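Long-range contacts in zona occludens toxin N-terminal domain-containing protein (Neisseria meningitidis MC58, PDB 2R2A), which is of uncharacterised function but carries a zonular occludens toxin N-terminal domain of the P-loop NTPase clan, and so probably binds nucleotide: residues M22-A27 / Y182-K187; H147-S152 / T159-K164; T59-L64 / S73-Y78. All blocks are in the same frame, centred on the assembly; numbering follows the deposited sequence.

Contact 1: residues M22-A27 / Y182-K187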
# COMPACT_ATOMS: atom_id res chain seq x y z
N MSE A 22 -6.69 -3.72 -5.35
CA MSE A 22 -6.73 -2.74 -4.25
C MSE A 22 -8.10 -2.05 -4.15
O MSE A 22 -8.70 -2.01 -3.07
CB MSE A 22 -5.58 -1.74 -4.39
CG MSE A 22 -5.45 -0.71 -3.25
SE MSE A 22 -4.86 -1.55 -1.58
CE MSE A 22 -6.52 -1.44 -0.47
N VAL A 23 -8.58 -1.50 -5.26
CA VAL A 23 -9.92 -0.87 -5.29
C VAL A 23 -11.03 -1.86 -4.90
O VAL A 23 -11.97 -1.52 -4.16
CB VAL A 23 -10.21 -0.21 -6.67
CG1 VAL A 23 -11.62 0.47 -6.68
CG2 VAL A 23 -9.08 0.78 -7.07
N SER A 24 -10.92 -3.10 -5.37
CA SER A 24 -11.85 -4.17 -5.00
C SER A 24 -11.89 -4.37 -3.47
O SER A 24 -12.96 -4.55 -2.86
CB SER A 24 -11.45 -5.48 -5.71
OG SER A 24 -12.50 -6.43 -5.71
N MSE A 25 -10.71 -4.33 -2.84
CA MSE A 25 -10.62 -4.41 -1.37
C MSE A 25 -11.26 -3.22 -0.70
O MSE A 25 -11.99 -3.36 0.29
CB MSE A 25 -9.14 -4.55 -0.95
CG MSE A 25 -8.57 -5.87 -1.46
SE MSE A 25 -6.59 -5.96 -1.39
CE MSE A 25 -6.57 -6.21 0.50
N MSE A 26 -10.99 -2.04 -1.21
CA MSE A 26 -11.61 -0.83 -0.65
C MSE A 26 -13.14 -0.91 -0.75
O MSE A 26 -13.84 -0.35 0.09
CB MSE A 26 -11.11 0.39 -1.38
CG MSE A 26 -9.61 0.59 -1.33
SE MSE A 26 -9.10 2.21 -2.26
CE MSE A 26 -9.79 3.51 -0.96
N ALA A 27 -13.64 -1.59 -1.77
CA ALA A 27 -15.09 -1.71 -2.02
C ALA A 27 -15.76 -2.73 -1.10
O ALA A 27 -17.00 -2.68 -0.91
CB ALA A 27 -15.36 -2.06 -3.46
N TYR A 182 -7.52 -15.26 -8.88
CA TYR A 182 -7.60 -13.79 -8.81
C TYR A 182 -9.06 -13.38 -9.03
O TYR A 182 -9.69 -13.86 -9.96
CB TYR A 182 -6.69 -13.22 -9.90
CG TYR A 182 -6.74 -11.72 -10.06
CD1 TYR A 182 -5.95 -10.90 -9.26
CD2 TYR A 182 -7.57 -11.14 -11.03
CE1 TYR A 182 -6.00 -9.53 -9.42
CE2 TYR A 182 -7.61 -9.75 -11.21
CZ TYR A 182 -6.83 -8.96 -10.37
OH TYR A 182 -6.85 -7.61 -10.54
N THR A 183 -9.59 -12.54 -8.13
CA THR A 183 -11.02 -12.19 -8.14
C THR A 183 -11.18 -10.68 -7.97
O THR A 183 -10.37 -10.04 -7.31
CB THR A 183 -11.77 -12.98 -7.01
OG1 THR A 183 -11.80 -14.38 -7.32
CG2 THR A 183 -13.17 -12.49 -6.82
N LEU A 184 -12.21 -10.12 -8.59
CA LEU A 184 -12.52 -8.69 -8.46
C LEU A 184 -13.98 -8.49 -8.11
O LEU A 184 -14.82 -9.33 -8.45
CB LEU A 184 -12.24 -7.92 -9.76
CG LEU A 184 -10.75 -7.83 -10.18
CD1 LEU A 184 -10.59 -7.05 -11.48
CD2 LEU A 184 -9.90 -7.19 -9.09
N ASP A 185 -14.27 -7.34 -7.51
CA ASP A 185 -15.67 -6.88 -7.36
C ASP A 185 -16.15 -6.48 -8.74
O ASP A 185 -15.50 -5.69 -9.43
CB ASP A 185 -15.71 -5.67 -6.43
CG ASP A 185 -17.13 -5.31 -5.99
OD1 ASP A 185 -17.97 -4.97 -6.85
OD2 ASP A 185 -17.39 -5.38 -4.76
N LYS A 186 -17.28 -7.01 -9.19
CA LYS A 186 -17.75 -6.68 -10.53
C LYS A 186 -18.12 -5.19 -10.70
O LYS A 186 -18.24 -4.70 -11.82
CB LYS A 186 -18.90 -7.61 -10.95
CG LYS A 186 -20.12 -7.53 -10.06
CD LYS A 186 -21.28 -8.41 -10.56
CE LYS A 186 -21.08 -9.89 -10.19
NZ LYS A 186 -22.38 -10.64 -10.18
N LYS A 187 -18.28 -4.47 -9.60
CA LYS A 187 -18.55 -3.02 -9.67
C LYS A 187 -17.28 -2.17 -9.53
O LYS A 187 -17.36 -0.97 -9.28
CB LYS A 187 -19.58 -2.61 -8.61
CG LYS A 187 -20.88 -3.35 -8.79
CD LYS A 187 -22.00 -2.75 -7.97
CE LYS A 187 -23.24 -3.60 -8.16
NZ LYS A 187 -23.31 -4.16 -9.55
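S24 and D185 bring the two backbones within 5.2 Å, CA to CA, where the loop 182-187 passes one side of the helical segment 22-27. A single hydrogen bond joins them in the S24 conformer described, one of two: D185 N donates to S24 OG over 2.7 Å, with an N-H...O angle of 145°. In this conformer S24 OG stands anti to its own backbone N (chi1 -163°), and this turns the hydroxyl to the loop. The same S24 OG lies 3.4 Å from D185 CB. The rest is light contact. L184 CD2 makes an apolar approach to S24 CB at 4.1 Å. One turn on, A27 CB lies 4.1 Å from D185 OD2.

The D185 carboxylate has separate tasks for its two oxygens. D185 OD1 accepts from K187 N at 2.8 Å through its anti lone pair, which makes an Asx turn. OD2 bonds N28 ND2, and N28 ND2 also reaches S24 O.

K21 NZ bonds T183 O and Y182 OH bonds G17 O, so the loop leaving strand 178-181 is tied to helix 18-28 and the turn before it. On another side of this helix, M22 and M25 pack on F127 of strand 125-130, and M25 also meets strand 144-152.

Contact 2: residues H147-S152 / T159-K164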
# COMPACT_ATOMS: atom_id res chain seq x y z
N HIS A 147 1.19 -10.31 2.47
CA HIS A 147 1.79 -10.05 1.15
C HIS A 147 0.95 -10.78 0.11
O HIS A 147 0.76 -11.96 0.24
CB HIS A 147 3.26 -10.48 1.17
CG HIS A 147 4.02 -10.38 -0.12
ND1 HIS A 147 3.61 -9.66 -1.22
CD2 HIS A 147 5.26 -10.85 -0.43
CE1 HIS A 147 4.54 -9.71 -2.16
NE2 HIS A 147 5.55 -10.43 -1.70
N TYR A 148 0.36 -10.04 -0.83
CA TYR A 148 -0.29 -10.67 -1.99
C TYR A 148 0.56 -10.45 -3.19
O TYR A 148 1.08 -9.34 -3.40
CB TYR A 148 -1.60 -9.95 -2.28
CG TYR A 148 -2.68 -10.14 -1.27
CD1 TYR A 148 -3.25 -11.40 -1.02
CD2 TYR A 148 -3.18 -9.05 -0.57
CE1 TYR A 148 -4.33 -11.53 -0.09
CE2 TYR A 148 -4.20 -9.17 0.34
CZ TYR A 148 -4.78 -10.41 0.59
OH TYR A 148 -5.82 -10.49 1.51
N HIS A 149 0.72 -11.48 -4.00
CA HIS A 149 1.43 -11.31 -5.25
C HIS A 149 0.53 -11.91 -6.36
O HIS A 149 -0.03 -13.02 -6.20
CB HIS A 149 2.77 -12.06 -5.22
CG HIS A 149 3.49 -11.99 -6.55
ND1 HIS A 149 4.29 -10.92 -6.90
CD2 HIS A 149 3.51 -12.84 -7.60
CE1 HIS A 149 4.78 -11.13 -8.11
NE2 HIS A 149 4.29 -12.26 -8.57
N ILE A 150 0.36 -11.18 -7.45
CA ILE A 150 -0.43 -11.66 -8.58
C ILE A 150 0.51 -12.35 -9.57
O ILE A 150 1.40 -11.72 -10.17
CB ILE A 150 -1.21 -10.48 -9.27
CG1 ILE A 150 -2.06 -9.74 -8.22
CG2 ILE A 150 -2.06 -11.05 -10.44
CD1 ILE A 150 -2.58 -8.40 -8.77
N ALA A 151 0.33 -13.66 -9.71
CA ALA A 151 1.14 -14.42 -10.62
C ALA A 151 0.29 -14.74 -11.85
O ALA A 151 -0.94 -14.91 -11.75
CB ALA A 151 1.60 -15.71 -9.92
N SER A 152 0.91 -14.81 -13.03
CA SER A 152 0.16 -15.13 -14.22
C SER A 152 0.81 -16.32 -14.88
O SER A 152 2.05 -16.42 -14.94
CB SER A 152 0.09 -13.95 -15.19
OG SER A 152 -0.12 -14.41 -16.53
N THR A 159 -3.31 -16.04 -10.59
CA THR A 159 -3.37 -16.60 -9.25
C THR A 159 -2.94 -15.53 -8.26
O THR A 159 -1.90 -14.83 -8.47
CB THR A 159 -2.37 -17.76 -9.17
OG1 THR A 159 -2.71 -18.71 -10.18
CG2 THR A 159 -2.46 -18.48 -7.78
N LEU A 160 -3.70 -15.39 -7.18
CA LEU A 160 -3.29 -14.57 -6.10
C LEU A 160 -2.53 -15.46 -5.08
O LEU A 160 -3.08 -16.41 -4.57
CB LEU A 160 -4.55 -14.00 -5.46
CG LEU A 160 -4.24 -12.97 -4.41
CD1 LEU A 160 -3.78 -11.72 -5.16
CD2 LEU A 160 -5.51 -12.74 -3.63
N LEU A 161 -1.26 -15.15 -4.83
CA LEU A 161 -0.43 -15.85 -3.84
C LEU A 161 -0.48 -14.99 -2.58
O LEU A 161 -0.37 -13.73 -2.65
CB LEU A 161 1.01 -15.98 -4.35
CG LEU A 161 1.22 -16.70 -5.72
CD1 LEU A 161 2.71 -16.70 -6.05
CD2 LEU A 161 0.73 -18.14 -5.62
N GLU A 162 -0.62 -15.65 -1.44
CA GLU A 162 -0.70 -14.92 -0.18
C GLU A 162 0.25 -15.51 0.88
O GLU A 162 0.26 -16.73 1.11
CB GLU A 162 -2.12 -14.96 0.38
CG GLU A 162 -2.24 -14.08 1.61
CD GLU A 162 -3.55 -14.25 2.36
OE1 GLU A 162 -4.56 -14.73 1.79
OE2 GLU A 162 -3.53 -13.86 3.55
N TRP A 163 1.00 -14.63 1.52
CA TRP A 163 1.85 -15.01 2.66
C TRP A 163 1.54 -14.08 3.82
O TRP A 163 0.95 -13.01 3.63
CB TRP A 163 3.34 -14.86 2.32
CG TRP A 163 3.86 -15.68 1.14
CD1 TRP A 163 4.46 -16.90 1.18
CD2 TRP A 163 3.90 -15.24 -0.21
NE1 TRP A 163 4.87 -17.28 -0.09
CE2 TRP A 163 4.53 -16.28 -0.96
CE3 TRP A 163 3.44 -14.09 -0.88
CZ2 TRP A 163 4.71 -16.19 -2.35
CZ3 TRP A 163 3.64 -13.98 -2.27
CH2 TRP A 163 4.27 -15.04 -2.99
N LYS A 164 2.00 -14.48 5.02
CA LYS A 164 1.82 -13.69 6.23
C LYS A 164 3.06 -12.84 6.53
O LYS A 164 3.11 -12.14 7.56
CB LYS A 164 1.54 -14.63 7.43
CG LYS A 164 0.28 -15.44 7.31
CD LYS A 164 -0.94 -14.56 7.14
CE LYS A 164 -2.19 -15.24 7.71
NZ LYS A 164 -3.46 -14.64 7.18
O HOH W 1 -6.32 -12.93 2.26
O HOH W 2 -1.68 -18.10 -12.54
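A151 O is gripped by T159 N at 2.9 Å and, more weakly, by a water that also bonds T159 OG1. From here the two strands run antiparallel. A151-T159, H149-L161 and H147-W163 are hydrogen-bonded pairs, each with two bonds. L161 N to H149 O is nearly straight, at 176°. The non-hydrogen-bonded pairs Y148-E162 and I150-L160 lie between them.

One face carries H147, H149, A151, T159, L161 and W163. H147 and W163 lie side by side and point the same way. W163 CE3 sits over a face of the H147 imidazole, 3.7 Å from H147 CD2, but the planes are 38° apart and the pair is oblique. The edge of the indole meets H149, with W163 CZ3 3.6 Å from H149 CB. Farther along, L161 CD1 touches A151 CB. W163 NE1 donates to M173 O, and H149 ND1 bonds T11 OG1.

On the other face, L160 CD2 meets Y148 CD1 at 3.7 Å, while L160 CD1 meets I150 CG1. The E162 chain runs beside the Y148 ring, with E162 CG 3.7 Å from Y148 CE1. A second water joins their ends. It is 2.6 Å from Y148 OH and donates to E162 OE1 at 2.6 Å. Y148 OH also bonds K146 NZ.

The chemistry is that of a regular beta hairpin with polar ends on both faces. The water and K146 satisfy the tyrosine hydroxyl. K164 NZ, in a long salt bridge to E162 OE2, would probably favour a charged E162. The bond to T11 links H149 to strand 7-11, which leads into the probable P-loop.

Contact 3: residues T59-L64 / S73-Y78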
# COMPACT_ATOMS: atom_id res chain seq x y z
N THR A 59 4.20 11.56 -4.30
CA THR A 59 5.31 10.65 -4.07
C THR A 59 6.60 10.99 -4.84
O THR A 59 7.66 10.38 -4.59
CB THR A 59 4.93 9.17 -4.39
OG1 THR A 59 4.53 9.07 -5.75
CG2 THR A 59 3.79 8.72 -3.50
N ASP A 60 6.51 11.95 -5.77
CA ASP A 60 7.70 12.35 -6.54
C ASP A 60 8.43 13.45 -5.77
O ASP A 60 7.94 14.57 -5.67
CB ASP A 60 7.34 12.80 -7.95
CG ASP A 60 8.58 13.10 -8.83
OD1 ASP A 60 9.70 13.25 -8.31
OD2 ASP A 60 8.40 13.19 -10.06
N ALA A 61 9.57 13.10 -5.18
CA ALA A 61 10.27 14.04 -4.32
C ALA A 61 10.76 15.30 -5.05
O ALA A 61 10.99 16.32 -4.41
CB ALA A 61 11.41 13.35 -3.61
N LYS A 62 10.90 15.25 -6.36
CA LYS A 62 11.29 16.46 -7.07
C LYS A 62 10.10 17.41 -7.18
O LYS A 62 10.27 18.64 -7.16
CB LYS A 62 11.92 16.16 -8.44
CG LYS A 62 12.86 17.30 -8.91
CD LYS A 62 13.52 17.05 -10.27
CE LYS A 62 14.81 16.25 -10.15
NZ LYS A 62 15.71 16.44 -11.34
N LYS A 63 8.90 16.86 -7.27
CA LYS A 63 7.71 17.68 -7.36
C LYS A 63 7.36 18.33 -6.01
O LYS A 63 7.07 19.53 -5.96
CB LYS A 63 6.54 16.89 -7.91
CG LYS A 63 6.66 16.57 -9.38
CD LYS A 63 5.28 16.58 -10.01
CE LYS A 63 5.19 15.61 -11.16
NZ LYS A 63 3.75 15.43 -11.50
N LEU A 64 7.40 17.54 -4.94
CA LEU A 64 7.15 18.06 -3.60
C LEU A 64 7.94 17.25 -2.57
O LEU A 64 7.52 16.18 -2.18
CB LEU A 64 5.64 18.04 -3.30
CG LEU A 64 5.06 18.74 -2.06
CD1 LEU A 64 4.98 20.25 -2.26
CD2 LEU A 64 3.67 18.18 -1.73
N SER A 73 3.16 15.80 0.89
CA SER A 73 4.16 14.98 0.26
C SER A 73 4.18 13.65 1.01
O SER A 73 4.03 13.63 2.24
CB SER A 73 5.52 15.66 0.35
OG SER A 73 6.54 14.78 -0.10
N ALA A 74 4.40 12.55 0.28
CA ALA A 74 4.57 11.27 0.97
C ALA A 74 5.88 11.29 1.76
O ALA A 74 6.08 10.45 2.66
CB ALA A 74 4.56 10.09 -0.04
N HIS A 75 6.76 12.23 1.41
CA HIS A 75 8.14 12.20 1.89
C HIS A 75 8.33 12.70 3.30
O HIS A 75 9.32 12.34 3.94
CB HIS A 75 9.10 12.83 0.87
CG HIS A 75 9.14 12.06 -0.42
ND1 HIS A 75 9.98 10.98 -0.63
CD2 HIS A 75 8.41 12.19 -1.55
CE1 HIS A 75 9.77 10.49 -1.83
NE2 HIS A 75 8.81 11.19 -2.41
N ASP A 76 7.40 13.51 3.82
CA ASP A 76 7.44 13.85 5.22
C ASP A 76 6.20 13.33 5.96
O ASP A 76 5.70 14.00 6.85
CB ASP A 76 7.62 15.36 5.43
CG ASP A 76 6.56 16.19 4.74
OD1 ASP A 76 5.61 15.63 4.14
OD2 ASP A 76 6.67 17.43 4.80
N MSE A 77 5.75 12.13 5.58
CA MSE A 77 4.62 11.47 6.22
C MSE A 77 4.87 11.31 7.72
O MSE A 77 3.93 11.40 8.51
CB MSE A 77 4.39 10.09 5.61
CG MSE A 77 3.03 9.45 5.96
SE MSE A 77 2.80 7.77 5.01
CE MSE A 77 2.64 8.45 3.20
N TYR A 78 6.13 11.08 8.08
CA TYR A 78 6.50 10.94 9.47
C TYR A 78 6.06 12.17 10.30
O TYR A 78 5.85 12.05 11.50
CB TYR A 78 8.01 10.69 9.61
CG TYR A 78 8.89 11.86 9.25
CD1 TYR A 78 9.30 12.07 7.92
CD2 TYR A 78 9.35 12.74 10.23
CE1 TYR A 78 10.13 13.16 7.59
CE2 TYR A 78 10.16 13.82 9.90
CZ TYR A 78 10.55 14.02 8.59
OH TYR A 78 11.35 15.10 8.30
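H75 reaches across to T59 and A61, and its ring carries the closely packed part of the contact. H75 NE2 donates to T59 O at 2.6 Å, with an N-H...O angle of 163°. The oxygen lies near the ring plane, but the donor stands above the plane of the T59 carbonyl. H75 CG is anti to its own carbonyl carbon (chi1 -63°), on the side of the loop. A61 CB sits over one face in a CH-pi contact, 3.7 Å from the H75 ring centroid. Close by, T59 CG2 meets A74 CB at 3.8 Å.

A second bond closes the other end. S73 OG donates to L64 O at 2.7 Å and accepts from H75 N at 3.0 Å. The hydroxyl therefore holds the loop and the start of the H75 backbone together. L64 CD2 packs on S73 CB at 3.8 Å.

The solvent side is looser. K62 and K63 are exposed, and neither lysine touches 73-78. This side is shaped from within: D60 OD1 accepts from K62 N, and L64 N bonds D60 O.

Behind the contact, A74 pairs by backbone with E58, and S67 OG bonds both S73 N and D76 OD1. The arrangement has an Asx turn at D60 in one segment and an ST turn at S73 in the other. Together they shape the connection between the neighbouring parallel strands 55-58 and 72-73 at one edge of the sheet.

In the fold
From the N terminus, strand 7-11 leads through the probable P-loop into helix 18-28, where contact 1 opens. It closes only at 182-187, 155 residues later, so the other two contacts are nested inside its loop. Contact 3 comes first and closes the short connection between strands 55-58 and 72-73. Contact 2 follows in series as the hairpin of strands 144-152 and 158-163. Contacts 1 and 2 touch: Y182 packs on I150, and M25 on Y148. Contact 3 lies across the chain's centre, about 28 Å from either of them between centres. It sits at the 72-73 edge of the mixed sheet, and contacts 1 and 2 lie toward the other side, near strand 178-181.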